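Local structure of desulfoferrodoxin (Rbo) (Treponema pallidum subsp. pallidum str. Nichols, 1Y07) at residues V28-G31 against S32-L35; F104-T107 against A108-V112. The protein is a class III superoxide reductase of the desulfoferrodoxin family, an iron enzyme that probably reduces superoxide to hydrogen peroxide. All coordinates share one frame; numbering follows the deposited sequence.

Contact 1: V28-G31 against S32-L35; sequences VACG and SEVL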
ATOM      1  N   VAL B  28     -14.743  -2.810   8.655  1.00 14.19           N
ATOM      2  CA  VAL B  28     -13.856  -2.186   9.627  1.00 15.20           C
ATOM      3  C   VAL B  28     -14.677  -1.323  10.531  1.00 16.69           C
ATOM      4  O   VAL B  28     -15.459  -0.458  10.068  1.00 15.90           O
ATOM      5  CB  VAL B  28     -12.825  -1.268   8.955  1.00 14.92           C
ATOM      6  CG1 VAL B  28     -11.796  -0.810   9.959  1.00 14.91           C
ATOM      7  CG2 VAL B  28     -12.181  -1.977   7.787  1.00 15.76           C
ATOM      8  N   ALA B  29     -14.530  -1.556  11.826  1.00 17.85           N
ATOM      9  CA  ALA B  29     -15.213  -0.752  12.827  1.00 19.77           C
ATOM     10  C   ALA B  29     -14.201   0.297  13.254  1.00 21.44           C
ATOM     11  O   ALA B  29     -13.105  -0.036  13.657  1.00 20.21           O
ATOM     12  CB  ALA B  29     -15.593  -1.606  13.985  1.00 18.96           C
ATOM     13  N   CYS B  30     -14.538   1.560  13.130  1.00 24.63           N
ATOM     14  CA  CYS B  30     -13.514   2.582  13.319  1.00 27.84           C
ATOM     15  C   CYS B  30     -14.207   3.891  13.755  1.00 29.22           C
ATOM     16  O   CYS B  30     -14.776   4.625  12.947  1.00 30.57           O
ATOM     17  CB  CYS B  30     -12.616   2.589  12.031  1.00 27.64           C
ATOM     18  SG  CYS B  30     -12.312   4.074  11.109  1.00 33.61           S
ATOM     19  N   GLY B  31     -14.201   4.121  15.074  1.00 30.78           N
ATOM     20  CA  GLY B  31     -15.103   5.068  15.736  1.00 31.62           C
ATOM     21  C   GLY B  31     -16.398   4.286  15.925  1.00 32.41           C
ATOM     22  O   GLY B  31     -16.347   3.057  16.124  1.00 33.49           O
ATOM     23  N   SER B  32     -17.557   4.945  15.838  1.00 32.06           N
ATOM     24  CA  SER B  32     -18.712   4.205  15.328  1.00 31.94           C
ATOM     25  C   SER B  32     -19.094   4.682  13.935  1.00 30.53           C
ATOM     26  O   SER B  32     -20.127   5.329  13.705  1.00 31.10           O
ATOM     27  CB  SER B  32     -19.916   4.156  16.258  1.00 32.36           C
ATOM     28  OG  SER B  32     -20.769   3.118  15.774  1.00 34.52           O
ATOM     29  N   GLU B  33     -18.174   4.419  13.026  1.00 28.45           N
ATOM     30  CA  GLU B  33     -18.539   4.065  11.677  1.00 26.50           C
ATOM     31  C   GLU B  33     -18.347   2.543  11.675  1.00 23.37           C
ATOM     32  O   GLU B  33     -17.523   2.027  12.420  1.00 21.93           O
ATOM     33  CB  GLU B  33     -17.597   4.718  10.657  1.00 27.48           C
ATOM     34  CG  GLU B  33     -17.678   6.242  10.513  1.00 30.40           C
ATOM     35  CD  GLU B  33     -16.483   6.799   9.727  1.00 33.26           C
ATOM     36  OE1 GLU B  33     -15.366   6.787  10.292  1.00 34.80           O
ATOM     37  OE2 GLU B  33     -16.648   7.236   8.555  1.00 34.93           O
ATOM     38  N   VAL B  34     -19.137   1.841  10.887  1.00 20.49           N
ATOM     39  CA  VAL B  34     -18.724   0.537  10.337  1.00 18.80           C
ATOM     40  C   VAL B  34     -18.469   0.800   8.861  1.00 17.30           C
ATOM     41  O   VAL B  34     -19.358   1.267   8.133  1.00 17.12           O
ATOM     42  CB  VAL B  34     -19.804  -0.557  10.572  1.00 19.16           C
ATOM     43  CG1 VAL B  34     -19.521  -1.804   9.780  1.00 18.67           C
ATOM     44  CG2 VAL B  34     -19.871  -0.901  12.047  1.00 21.24           C
ATOM     45  N   LEU B  35     -17.256   0.517   8.388  1.00 16.06           N
ATOM     46  CA  LEU B  35     -16.886   0.830   7.019  1.00 14.79           C
ATOM     47  C   LEU B  35     -17.011  -0.479   6.238  1.00 15.39           C
ATOM     48  O   LEU B  35     -16.593  -1.501   6.734  1.00 15.77           O
ATOM     49  CB  LEU B  35     -15.452   1.303   6.924  1.00 14.41           C
ATOM     50  CG  LEU B  35     -15.028   2.439   7.861  1.00 12.64           C
ATOM     51  CD1 LEU B  35     -13.543   2.733   7.594  1.00 15.01           C
ATOM     52  CD2 LEU B  35     -15.876   3.663   7.720  1.00 12.38           C
TER

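Contact 2: F104-T107 against A108-V112; sequences FALT and ADDQV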
ATOM      1  N   PHE B 104       4.369   6.540 -10.573  1.00 12.49           N
ATOM      2  CA  PHE B 104       4.948   5.537  -9.721  1.00 13.59           C
ATOM      3  C   PHE B 104       6.166   4.988 -10.439  1.00 13.11           C
ATOM      4  O   PHE B 104       6.176   4.959 -11.665  1.00 15.50           O
ATOM      5  CB  PHE B 104       3.958   4.414  -9.565  1.00 13.58           C
ATOM      6  CG  PHE B 104       2.672   4.844  -8.900  1.00 14.62           C
ATOM      7  CD1 PHE B 104       1.593   5.257  -9.661  1.00 15.85           C
ATOM      8  CD2 PHE B 104       2.541   4.805  -7.540  1.00 12.94           C
ATOM      9  CE1 PHE B 104       0.381   5.662  -9.070  1.00 14.23           C
ATOM     10  CE2 PHE B 104       1.311   5.187  -6.944  1.00 13.91           C
ATOM     11  CZ  PHE B 104       0.265   5.630  -7.717  1.00 14.19           C
ATOM     12  N   ALA B 105       7.144   4.496  -9.691  1.00 11.52           N
ATOM     13  CA  ALA B 105       8.286   3.773 -10.233  1.00 11.13           C
ATOM     14  C   ALA B 105       8.290   2.301  -9.873  1.00 12.95           C
ATOM     15  O   ALA B 105       7.877   1.940  -8.723  1.00 12.11           O
ATOM     16  CB  ALA B 105       9.555   4.442  -9.718  1.00 11.93           C
ATOM     17  N   LEU B 106       8.721   1.448 -10.810  1.00 11.56           N
ATOM     18  CA  LEU B 106       8.769   0.006 -10.679  1.00 11.37           C
ATOM     19  C   LEU B 106      10.202  -0.462 -10.782  1.00 12.06           C
ATOM     20  O   LEU B 106      11.023   0.166 -11.457  1.00 11.11           O
ATOM     21  CB  LEU B 106       7.847  -0.653 -11.765  1.00 12.52           C
ATOM     22  CG  LEU B 106       6.337  -0.772 -11.417  1.00 12.94           C
ATOM     23  CD1 LEU B 106       5.666   0.597 -11.139  1.00 16.06           C
ATOM     24  CD2 LEU B 106       5.566  -1.562 -12.505  1.00 14.39           C
ATOM     25  N   THR B 107      10.517  -1.562 -10.131  1.00 10.90           N
ATOM     26  CA  THR B 107      11.751  -2.259 -10.344  1.00 11.65           C
ATOM     27  C   THR B 107      11.664  -3.015 -11.697  1.00 11.32           C
ATOM     28  O   THR B 107      10.591  -3.246 -12.263  1.00 11.99           O
ATOM     29  CB  THR B 107      12.094  -3.188  -9.233  1.00 11.79           C
ATOM     30  OG1 THR B 107      10.967  -4.031  -8.926  1.00 13.93           O
ATOM     31  CG2 THR B 107      12.332  -2.391  -7.932  1.00 10.85           C
ATOM     32  N   ALA B 108      12.824  -3.362 -12.221  1.00 12.64           N
ATOM     33  CA  ALA B 108      12.888  -3.990 -13.545  1.00 13.70           C
ATOM     34  C   ALA B 108      12.129  -5.307 -13.651  1.00 13.95           C
ATOM     35  O   ALA B 108      11.682  -5.670 -14.736  1.00 13.92           O
ATOM     36  CB  ALA B 108      14.342  -4.185 -13.962  1.00 13.05           C
ATOM     37  N   ASP B 109      11.911  -5.955 -12.510  1.00 14.07           N
ATOM     38  CA  ASP B 109      11.280  -7.259 -12.473  1.00 14.10           C
ATOM     39  C   ASP B 109       9.781  -7.143 -12.289  1.00 14.12           C
ATOM     40  O   ASP B 109       9.081  -8.167 -12.301  1.00 15.55           O
ATOM     41  CB  ASP B 109      11.852  -8.088 -11.348  1.00 15.15           C
ATOM     42  CG  ASP B 109      11.648  -7.407  -9.980  1.00 16.07           C
ATOM     43  OD1 ASP B 109      12.257  -6.365  -9.739  1.00 15.93           O
ATOM     44  OD2 ASP B 109      10.910  -7.845  -9.122  1.00 17.40           O
ATOM     45  N   ASP B 110       9.273  -5.923 -12.163  1.00 12.21           N
ATOM     46  CA  ASP B 110       7.875  -5.668 -11.825  1.00 14.26           C
ATOM     47  C   ASP B 110       7.159  -5.217 -13.072  1.00 14.35           C
ATOM     48  O   ASP B 110       7.808  -4.754 -14.060  1.00 15.51           O
ATOM     49  CB  ASP B 110       7.776  -4.619 -10.727  1.00 13.86           C
ATOM     50  CG  ASP B 110       6.480  -4.726  -9.928  1.00 12.93           C
ATOM     51  OD1 ASP B 110       5.636  -5.583 -10.319  1.00 13.58           O
ATOM     52  OD2 ASP B 110       6.224  -3.984  -8.958  1.00 13.82           O
ATOM     53  N   GLN B 111       5.848  -5.466 -13.102  1.00 15.45           N
ATOM     54  CA  GLN B 111       4.989  -5.011 -14.189  1.00 14.87           C
ATOM     55  C   GLN B 111       3.656  -4.561 -13.641  1.00 15.72           C
ATOM     56  O   GLN B 111       3.182  -5.124 -12.656  1.00 15.57           O
ATOM     57  CB  GLN B 111       4.755  -6.136 -15.240  1.00 15.75           C
ATOM     58  CG  GLN B 111       6.046  -6.672 -15.826  1.00 17.62           C
ATOM     59  CD  GLN B 111       5.883  -7.819 -16.763  1.00 19.64           C
ATOM     60  OE1 GLN B 111       6.154  -7.674 -17.962  1.00 23.24           O
ATOM     61  NE2 GLN B 111       5.515  -8.994 -16.237  1.00 21.90           N
ATOM     62  N   VAL B 112       3.060  -3.542 -14.240  1.00 15.54           N
ATOM     63  CA  VAL B 112       1.783  -3.028 -13.739  1.00 17.21           C
ATOM     64  C   VAL B 112       0.637  -3.982 -14.009  1.00 17.10           C
ATOM     65  O   VAL B 112       0.633  -4.646 -15.057  1.00 19.38           O
ATOM     66  CB  VAL B 112       1.483  -1.655 -14.361  1.00 17.83           C
ATOM     67  CG1 VAL B 112       1.176  -1.767 -15.798  1.00 18.56           C
ATOM     68  CG2 VAL B 112       0.320  -0.991 -13.659  1.00 20.96           C
TER
HETATM   69  O   HOH W   1       8.251  -2.323  -8.265  1.00 16.80           O
HETATM   70  O   HOH W   2       9.361  -2.577 -14.634  1.00 45.16           O

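Contact 1: V28-G31 against S32-L35
Val-28 and Leu-35 face each other as an antiparallel hydrogen-bonded pair, and the chain reverses beyond them through Gly-31 and Ser-32, closing a tight beta hairpin. Leu-35 N donates to Val-28 O at 2.6 Å with an N-H...O angle of 173°, and Val-28 N returns a bond of 3.0 Å to Leu-35 O in the plane of that carbonyl. Two residues nearer the turn, Cys-30 N reaches Glu-33 O at 3.1 Å, whereas the reverse bond from Glu-33 N to Cys-30 O is weak at 3.4 Å. Gly-31 takes a positive phi of 82° in the reversal.

Of the side chains, Val-28 and Leu-35 share one face, their CB atoms 4.2 Å apart. Leu-35 has CG anti to its carbonyl carbon (chi1 -52°); from there CD1 meets Cys-30 SG at 4.0 Å. Phe-17 touches all three of these side chains and Phe-8 packs on Val-28 and Leu-35, so this face is buried. Ala-29 and Val-34, a non-hydrogen-bonded pair, occupy the other face. The carboxylate of Glu-33 is engaged through OE1 by Gln-10 NE2.

Val-28 and Ala-29 also pair with an antiparallel strand of the second subunit. The hairpin is therefore held by backbone bonds and an apolar face, and its first strand carries the sheet across the dimer interface.

Contact 2: F104-T107 against A108-V112
Thr-107 and Asp-110 bracket a type I beta turn in the connection from strand 101-105 to strand 112-119, closed by a bond from Asp-110 N to Thr-107 O at 3.0 Å (N-H...O angle 160°). The donor stands well above the carbonyl plane. The hydroxyl of Thr-107 adds a second link: OG1 donates to Asp-109 OD1 at 2.8 Å, meeting the carboxylate from above its plane. Both side chains put their polar branch between backbone N and carbonyl carbon (chi1 50° for Thr-107, 59° for Asp-109), which sets the two alongside each other in the same direction.

Two waters bridge the ends of the turn. One accepts from Thr-107 N and donates to Asp-110 OD2 at 2.7 Å; the other donates to both Thr-107 O and Asp-110 O, the latter also at 2.7 Å.

Leu-106 lies inside the bend, its CG against the Asp-110 side chain, which it crosses at about a right angle. CD2 continues to the backbone beyond, 3.6 Å from Val-112 N.

Farther out, Lys-92 of the second subunit makes a weak hydrogen bond to Thr-107 OG1. Ala-108, at the turn's second position, binds magnesium in a structure of this protein, although none is bound to this chain here. Partners in the same chain fix the acidic groups and tie the turn to the end of strand 78-85 and the residues after it: Asp-109 OD2 forms a salt bridge with Lys-87, while the carboxylate of Asp-110 is gripped by Thr-85 OG1 at OD2 and by Lys-87 N at OD1.

In the fold
Contact 1 and contact 2 lie on opposite sides of the chain's centre, their own centres about 34 Å apart and their nearest atoms about 21 Å apart, so neither touches the other. They belong to different parts of the protein: 28-35 to the N-terminal class III region, 104-112 to the desulfoferrodoxin region. That second region holds the iron ligands His-50, His-70, His-76, Cys-119 and His-122, and both contacts are away from this site. Contact 2 leads into strand 112-119, whose last residue is the iron ligand Cys-119. Both contacts meet the second subunit, through strand pairing and packing at contact 1, and through packing and a weak hydrogen bond at contact 2.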